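Local coordinates for protein F1 (Vaccinia virus ankara, PDB 4D2M) that binds the BH3 region of the host pro-apoptotic protein Bim through a helical Bcl-2-like fold and so probably blocks apoptosis of the infected cell, at residues A[51-54]-A[55-58]; A[71-74]-A[75-78]; A[115-118]-A[119-122]. The protein carries 1 engineered substitution. All blocks are in the same frame, centred on the assembly; numbering follows the deposited sequence.

Contact 1 of 3, residues A[51-54]-A[55-58]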
loop_
_atom_site.group_PDB
_atom_site.type_symbol
_atom_site.label_atom_id
_atom_site.label_comp_id
_atom_site.label_asym_id
_atom_site.label_seq_id
_atom_site.Cartn_x
_atom_site.Cartn_y
_atom_site.Cartn_z
ATOM N N LEU A 51 13.092 -1.353 -18.512
ATOM C CA LEU A 51 13.998 -2.471 -18.762
ATOM C C LEU A 51 15.333 -1.977 -19.316
ATOM O O LEU A 51 15.657 -2.221 -20.478
ATOM C CB LEU A 51 13.362 -3.462 -19.740
ATOM C CG LEU A 51 12.028 -4.086 -19.322
ATOM C CD1 LEU A 51 11.453 -4.907 -20.462
ATOM C CD2 LEU A 51 12.197 -4.946 -18.084
ATOM N N SER A 52 16.104 -1.289 -18.479
ATOM C CA SER A 52 17.355 -0.673 -18.919
ATOM C C SER A 52 18.553 -1.608 -18.761
ATOM O O SER A 52 19.352 -1.761 -19.685
ATOM C CB SER A 52 17.605 0.621 -18.141
ATOM O OG SER A 52 16.602 1.582 -18.420
ATOM N N THR A 53 18.672 -2.223 -17.589
ATOM C CA THR A 53 19.781 -3.126 -17.291
ATOM C C THR A 53 19.323 -4.576 -17.328
ATOM O O THR A 53 18.125 -4.853 -17.361
ATOM C CB THR A 53 20.381 -2.846 -15.904
ATOM O OG1 THR A 53 19.400 -3.121 -14.897
ATOM C CG2 THR A 53 20.835 -1.399 -15.790
ATOM N N GLU A 54 20.282 -5.497 -17.315
ATOM C CA GLU A 54 19.978 -6.920 -17.221
ATOM C C GLU A 54 19.201 -7.214 -15.941
ATOM O O GLU A 54 18.316 -8.069 -15.921
ATOM C CB GLU A 54 21.261 -7.750 -17.253
ATOM C CG GLU A 54 21.954 -7.790 -18.605
ATOM C CD GLU A 54 21.216 -8.643 -19.620
ATOM O OE1 GLU A 54 20.159 -9.212 -19.273
ATOM O OE2 GLU A 54 21.697 -8.747 -20.768
ATOM N N ARG A 55 19.544 -6.498 -14.874
ATOM C CA ARG A 55 18.873 -6.667 -13.590
ATOM C C ARG A 55 17.389 -6.335 -13.710
ATOM O O ARG A 55 16.542 -7.071 -13.209
ATOM C CB ARG A 55 19.529 -5.793 -12.521
ATOM C CG ARG A 55 18.886 -5.919 -11.144
ATOM C CD ARG A 55 19.807 -5.426 -10.038
ATOM N NE ARG A 55 19.307 -5.782 -8.708
ATOM C CZ ARG A 55 18.582 -4.985 -7.924
ATOM N NH1 ARG A 55 18.253 -3.758 -8.313
ATOM N NH2 ARG A 55 18.183 -5.420 -6.736
ATOM N N ASP A 56 17.080 -5.231 -14.383
ATOM C CA ASP A 56 15.695 -4.828 -14.596
ATOM C C ASP A 56 14.921 -5.910 -15.346
ATOM O O ASP A 56 13.761 -6.181 -15.038
ATOM C CB ASP A 56 15.627 -3.511 -15.371
ATOM C CG ASP A 56 16.133 -2.328 -14.566
ATOM O OD1 ASP A 56 15.984 -2.338 -13.326
ATOM O OD2 ASP A 56 16.677 -1.383 -15.178
ATOM N N HIS A 57 15.571 -6.521 -16.333
ATOM C CA HIS A 57 14.953 -7.594 -17.106
ATOM C C HIS A 57 14.668 -8.812 -16.233
ATOM O O HIS A 57 13.563 -9.354 -16.252
ATOM C CB HIS A 57 15.846 -8.003 -18.278
ATOM C CG HIS A 57 15.769 -7.079 -19.453
ATOM N ND1 HIS A 57 14.819 -7.211 -20.443
ATOM C CD2 HIS A 57 16.534 -6.019 -19.805
ATOM C CE1 HIS A 57 14.999 -6.269 -21.351
ATOM N NE2 HIS A 57 16.032 -5.532 -20.987
ATOM N N VAL A 58 15.668 -9.243 -15.473
ATOM C CA VAL A 58 15.531 -10.440 -14.659
ATOM C C VAL A 58 14.500 -10.174 -13.570
ATOM O O VAL A 58 13.638 -11.011 -13.310
ATOM C CB VAL A 58 16.887 -10.871 -14.048
ATOM C CG1 VAL A 58 16.723 -12.105 -13.133
ATOM C CG2 VAL A 58 17.914 -11.114 -15.176
#
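T53 and D56 grip each other from both directions. The backbone N-H of T53 points almost straight at D56 OD2, N to OD2 3.2 Å with 169° at the hydrogen, and meets that oxygen from above the carboxylate plane. In return D56 N donates to T53 OG1 at 3.2 Å. The two reciprocal bonds define a capping box, with T53 as the N-cap of helix 54-77, and the hydroxyl adds a weak bond of its own from OG1 to OD2. S52 N gives OD2 a further weak bond, 3.4 Å long, which brings to three the donors round this one carboxylate oxygen. T53 OG1 is set between its backbone N and carbonyl carbon (chi1 64°), and that torsion turns the hydroxyl back to the first turn. Beside the box, L51 CB lies over one face of the H57 imidazole, 3.8 Å from the ring centroid and 22° off the normal, a CH-pi contact in which the two side chains cross at about a right angle. At the ring's edge H57 CD2 comes within 3.1 Å of T53 O, which also accepts from H57 N. Farther out, the second subunit fixes the polar ends: its T82 bonds H57 ND1, and its K81 and Y85 hold the E54 carboxylate. R55 reaches C170 of that subunit and D120 of the third.

Contact 2 of 3, residues A[71-74]-A[75-78]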
loop_
_atom_site.group_PDB
_atom_site.type_symbol
_atom_site.label_atom_id
_atom_site.label_comp_id
_atom_site.label_asym_id
_atom_site.label_seq_id
_atom_site.Cartn_x
_atom_site.Cartn_y
_atom_site.Cartn_z
ATOM N N LEU A 71 -2.012 -16.220 -10.150
ATOM C CA LEU A 71 -3.269 -16.139 -10.880
ATOM C C LEU A 71 -3.693 -17.517 -11.370
ATOM O O LEU A 71 -4.873 -17.859 -11.334
ATOM C CB LEU A 71 -3.141 -15.165 -12.055
ATOM C CG LEU A 71 -4.235 -14.103 -12.224
ATOM C CD1 LEU A 71 -4.510 -13.326 -10.944
ATOM C CD2 LEU A 71 -3.831 -13.135 -13.317
ATOM N N ASP A 72 -2.722 -18.307 -11.821
ATOM C CA ASP A 72 -2.984 -19.676 -12.245
ATOM C C ASP A 72 -3.556 -20.501 -11.097
ATOM O O ASP A 72 -4.547 -21.210 -11.265
ATOM C CB ASP A 72 -1.704 -20.329 -12.770
ATOM C CG ASP A 72 -1.311 -19.825 -14.147
ATOM O OD1 ASP A 72 -1.932 -18.858 -14.635
ATOM O OD2 ASP A 72 -0.373 -20.395 -14.741
ATOM N N ASP A 73 -2.935 -20.399 -9.924
ATOM C CA ASP A 73 -3.362 -21.188 -8.776
ATOM C C ASP A 73 -4.701 -20.705 -8.239
ATOM O O ASP A 73 -5.500 -21.500 -7.745
ATOM C CB ASP A 73 -2.314 -21.142 -7.666
ATOM C CG ASP A 73 -2.648 -22.072 -6.515
ATOM O OD1 ASP A 73 -2.352 -23.280 -6.620
ATOM O OD2 ASP A 73 -3.209 -21.594 -5.507
ATOM N N LEU A 74 -4.940 -19.403 -8.328
ATOM C CA LEU A 74 -6.212 -18.844 -7.892
ATOM C C LEU A 74 -7.344 -19.413 -8.744
ATOM O O LEU A 74 -8.364 -19.855 -8.216
ATOM C CB LEU A 74 -6.189 -17.316 -7.974
ATOM C CG LEU A 74 -7.475 -16.582 -7.584
ATOM C CD1 LEU A 74 -7.958 -17.002 -6.203
ATOM C CD2 LEU A 74 -7.258 -15.070 -7.631
ATOM N N TYR A 75 -7.150 -19.421 -10.059
ATOM C CA TYR A 75 -8.162 -19.938 -10.976
ATOM C C TYR A 75 -8.475 -21.413 -10.710
ATOM O O TYR A 75 -9.636 -21.817 -10.756
ATOM C CB TYR A 75 -7.715 -19.759 -12.428
ATOM C CG TYR A 75 -8.816 -20.020 -13.434
ATOM C CD1 TYR A 75 -9.693 -19.009 -13.809
ATOM C CD2 TYR A 75 -8.983 -21.276 -14.002
ATOM C CE1 TYR A 75 -10.705 -19.243 -14.725
ATOM C CE2 TYR A 75 -9.989 -21.517 -14.918
ATOM C CZ TYR A 75 -10.847 -20.498 -15.274
ATOM O OH TYR A 75 -11.849 -20.735 -16.184
ATOM N N ARG A 76 -7.445 -22.209 -10.433
ATOM C CA ARG A 76 -7.634 -23.635 -10.160
ATOM C C ARG A 76 -8.561 -23.858 -8.969
ATOM O O ARG A 76 -9.266 -24.863 -8.903
ATOM C CB ARG A 76 -6.290 -24.324 -9.896
ATOM C CG ARG A 76 -5.405 -24.471 -11.125
ATOM C CD ARG A 76 -4.153 -25.282 -10.818
ATOM N NE ARG A 76 -3.030 -24.905 -11.681
ATOM C CZ ARG A 76 -1.986 -24.169 -11.300
ATOM N NH1 ARG A 76 -1.881 -23.716 -10.056
ATOM N NH2 ARG A 76 -1.028 -23.890 -12.174
ATOM N N GLN A 77 -8.558 -22.910 -8.038
ATOM C CA GLN A 77 -9.333 -23.024 -6.806
ATOM C C GLN A 77 -10.766 -22.528 -6.968
ATOM O O GLN A 77 -11.646 -22.905 -6.194
ATOM C CB GLN A 77 -8.650 -22.244 -5.683
ATOM C CG GLN A 77 -7.280 -22.775 -5.299
ATOM C CD GLN A 77 -6.528 -21.829 -4.385
ATOM O OE1 GLN A 77 -7.132 -21.067 -3.628
ATOM N NE2 GLN A 77 -5.203 -21.865 -4.456
ATOM N N LEU A 78 -10.998 -21.678 -7.962
ATOM C CA LEU A 78 -12.321 -21.102 -8.166
ATOM C C LEU A 78 -13.337 -22.172 -8.559
ATOM O O LEU A 78 -13.030 -23.055 -9.362
ATOM C CB LEU A 78 -12.278 -20.013 -9.241
ATOM C CG LEU A 78 -11.480 -18.746 -8.917
ATOM C CD1 LEU A 78 -11.585 -17.753 -10.065
ATOM C CD2 LEU A 78 -11.943 -18.106 -7.614
HETATM O O HOH W 1 -5.000 -24.934 -5.389
#
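D73 and R76, three residues apart, form the charged pair of this last stretch of helix 54-77. D73 OD1 lies 3.5 Å from R76 NH1, a long salt bridge, and approaches at the edge of the guanidinium, in its plane, while the carboxylate itself is turned 67° from that plane. R76 gets there by bending back along the helix: CG stands anti to its carbonyl carbon (chi1 -71°) and the chain then runs extended to NE. The same guanidinium has D72 CB over one face, 3.7 Å from NH2. D72 OD2 is near enough to R76 only for charge attraction, because it sits well out of the guanidinium plane; K68 offers the D72 carboxylate another long, weak ion pair. A water weakly bridging D73 OD1 and Q77 NE2 is doubtful, because NE2 is modelled too close to D73 OD2.

The main-chain bonds record the helix coming to its end. Y75 N to L71 O is a regular i to i+4 bond of 3.0 Å, and R76 N to D72 O follows at 3.2 Å. One step later Q77 N has only a weak bond to D73 O and is shared with L74 O at 3.1 Å, where it lies above the carbonyl plane rather than on a lone pair. L78 N, where the chain leaves helical geometry, reaches L74 O only weakly and bonds Y75 O at 3.1 Å. Apolar contact is light, L74 CD1 standing 4.4 Å from L78 CD2.

Beyond L78 the chain turns into helix 80-99, whose R83 reaches back with weak bonds to the carbonyls of Y75 and L78. On the subunit side L71 packs on its own counterpart L71 of the second subunit, and the Y75 ring meets Y64 of that subunit.

Contact 3 of 3, residues A[115-118]-A[119-122]. Engineered in segment 119-122: F121 (natural residue Ile).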
loop_
_atom_site.group_PDB
_atom_site.type_symbol
_atom_site.label_atom_id
_atom_site.label_comp_id
_atom_site.label_asym_id
_atom_site.label_seq_id
_atom_site.Cartn_x
_atom_site.Cartn_y
_atom_site.Cartn_z
ATOM N N SER A 115 -4.015 16.478 -12.307
ATOM C CA SER A 115 -5.041 16.585 -11.271
ATOM C C SER A 115 -5.979 15.377 -11.173
ATOM O O SER A 115 -6.926 15.394 -10.386
ATOM C CB SER A 115 -5.875 17.846 -11.508
ATOM O OG SER A 115 -6.497 17.812 -12.782
ATOM N N PHE A 116 -5.726 14.336 -11.962
ATOM C CA PHE A 116 -6.543 13.123 -11.896
ATOM C C PHE A 116 -6.100 12.238 -10.739
ATOM O O PHE A 116 -4.905 12.016 -10.543
ATOM C CB PHE A 116 -6.465 12.338 -13.208
ATOM C CG PHE A 116 -7.205 11.023 -13.178
ATOM C CD1 PHE A 116 -6.582 9.867 -12.733
ATOM C CD2 PHE A 116 -8.522 10.944 -13.601
ATOM C CE1 PHE A 116 -7.260 8.661 -12.708
ATOM C CE2 PHE A 116 -9.203 9.740 -13.580
ATOM C CZ PHE A 116 -8.572 8.598 -13.131
ATOM N N THR A 117 -7.067 11.733 -9.978
ATOM C CA THR A 117 -6.784 10.806 -8.889
ATOM C C THR A 117 -7.787 9.659 -8.905
ATOM O O THR A 117 -8.975 9.864 -9.158
ATOM C CB THR A 117 -6.837 11.497 -7.515
ATOM O OG1 THR A 117 -8.195 11.797 -7.179
ATOM C CG2 THR A 117 -6.020 12.782 -7.521
ATOM N N VAL A 118 -7.302 8.454 -8.632
ATOM C CA VAL A 118 -8.162 7.279 -8.588
ATOM C C VAL A 118 -9.220 7.435 -7.496
ATOM O O VAL A 118 -10.364 7.018 -7.671
ATOM C CB VAL A 118 -7.341 5.991 -8.348
ATOM C CG1 VAL A 118 -8.256 4.782 -8.166
ATOM C CG2 VAL A 118 -6.388 5.754 -9.511
ATOM N N TYR A 119 -8.835 8.041 -6.377
ATOM C CA TYR A 119 -9.759 8.253 -5.265
ATOM C C TYR A 119 -10.993 9.021 -5.728
ATOM O O TYR A 119 -12.124 8.570 -5.544
ATOM C CB TYR A 119 -9.084 9.016 -4.123
ATOM C CG TYR A 119 -7.788 8.413 -3.628
ATOM C CD1 TYR A 119 -7.785 7.249 -2.871
ATOM C CD2 TYR A 119 -6.569 9.020 -3.902
ATOM C CE1 TYR A 119 -6.603 6.701 -2.411
ATOM C CE2 TYR A 119 -5.383 8.478 -3.445
ATOM C CZ TYR A 119 -5.406 7.319 -2.701
ATOM O OH TYR A 119 -4.226 6.777 -2.244
ATOM N N ASP A 120 -10.768 10.183 -6.338
ATOM C CA ASP A 120 -11.860 11.020 -6.822
ATOM C C ASP A 120 -12.630 10.345 -7.952
ATOM O O ASP A 120 -13.850 10.475 -8.032
ATOM C CB ASP A 120 -11.338 12.376 -7.298
ATOM C CG ASP A 120 -10.933 13.285 -6.151
ATOM O OD1 ASP A 120 -11.579 13.224 -5.084
ATOM O OD2 ASP A 120 -9.974 14.068 -6.320
ATOM N N PHE A 121 -11.926 9.635 -8.829
ATOM C CA PHE A 121 -12.596 8.955 -9.932
ATOM C C PHE A 121 -13.526 7.872 -9.397
ATOM O O PHE A 121 -14.645 7.719 -9.879
ATOM C CB PHE A 121 -11.592 8.342 -10.913
ATOM C CG PHE A 121 -12.243 7.615 -12.058
ATOM C CD1 PHE A 121 -12.983 8.309 -13.001
ATOM C CD2 PHE A 121 -12.141 6.239 -12.176
ATOM C CE1 PHE A 121 -13.596 7.645 -14.050
ATOM C CE2 PHE A 121 -12.750 5.572 -13.225
ATOM C CZ PHE A 121 -13.480 6.276 -14.160
ATOM N N ASN A 122 -13.058 7.128 -8.400
ATOM C CA ASN A 122 -13.880 6.109 -7.759
ATOM C C ASN A 122 -15.210 6.677 -7.284
ATOM O O ASN A 122 -16.263 6.077 -7.498
ATOM C CB ASN A 122 -13.138 5.491 -6.576
ATOM C CG ASN A 122 -14.002 4.513 -5.800
ATOM O OD1 ASN A 122 -14.126 3.346 -6.171
ATOM N ND2 ASN A 122 -14.611 4.990 -4.721
#
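T117 OG1 is held by two groups of D120: it accepts from D120 N at 3.2 Å, with 157° at the hydrogen, and gives a weak bond to D120 OD2, 3.0 Å away. The first is the capping bond that makes T117 the N-cap of helix 118-131, where the loop after helix 101-111 enters the helical bundle of this Bcl-2-like protein. The torsion of T117 supplies the geometry: chi1 of 72° lodges OG1 between the backbone N and the carbonyl carbon, facing the amide of D120 in the first turn. The aspartate is not turned to the cap alone. D120 OD1 forms a salt bridge with R55 of the third subunit, while T117 N, the backbone amide of the cap residue, donates to an acidic side chain of the bound BH3 peptide.

The first i to i+4 bonds follow at once. F121 N to T117 O measures 3.0 Å, and N122 N to V118 O is shorter at 2.8 Å.

On the apolar side F116, still in the loop, folds back over the helix start and its ring end touches the engineered F121, an isoleucine in the natural sequence. The two rings meet obliquely, with centroids 5.7 Å apart and planes at 41°. Both phenyl groups pack on apolar side chains of the peptide, which places this helix start on the BH3-binding surface, and F121 also meets the ring of F144. V118 leans on M161 and L165 of helix 155-169, to which N122 OD1 is tied through T168. Between the two aromatic side chains the nearest approach is F116 CZ to F121 CB, 3.8 Å.

Along the chain the contacts come in series. Contact 1 opens helix 54-77 and contact 2 closes the same helix, their centres 29 Å apart and their nearest atoms about 17 Å apart; contact 3 opens helix 118-131, its centre 32 Å from contact 1 and 31 Å from contact 2, which lies on the opposite side of the chain's centre. Two are helix starts and one is a helix end. Helix 54-77 serves the interface with the second subunit at both its ends, whereas the start of helix 118-131 lies at the bound BH3 peptide. In the assembly, the R55-D120 pair joins contact 1 of one copy to contact 3 of another.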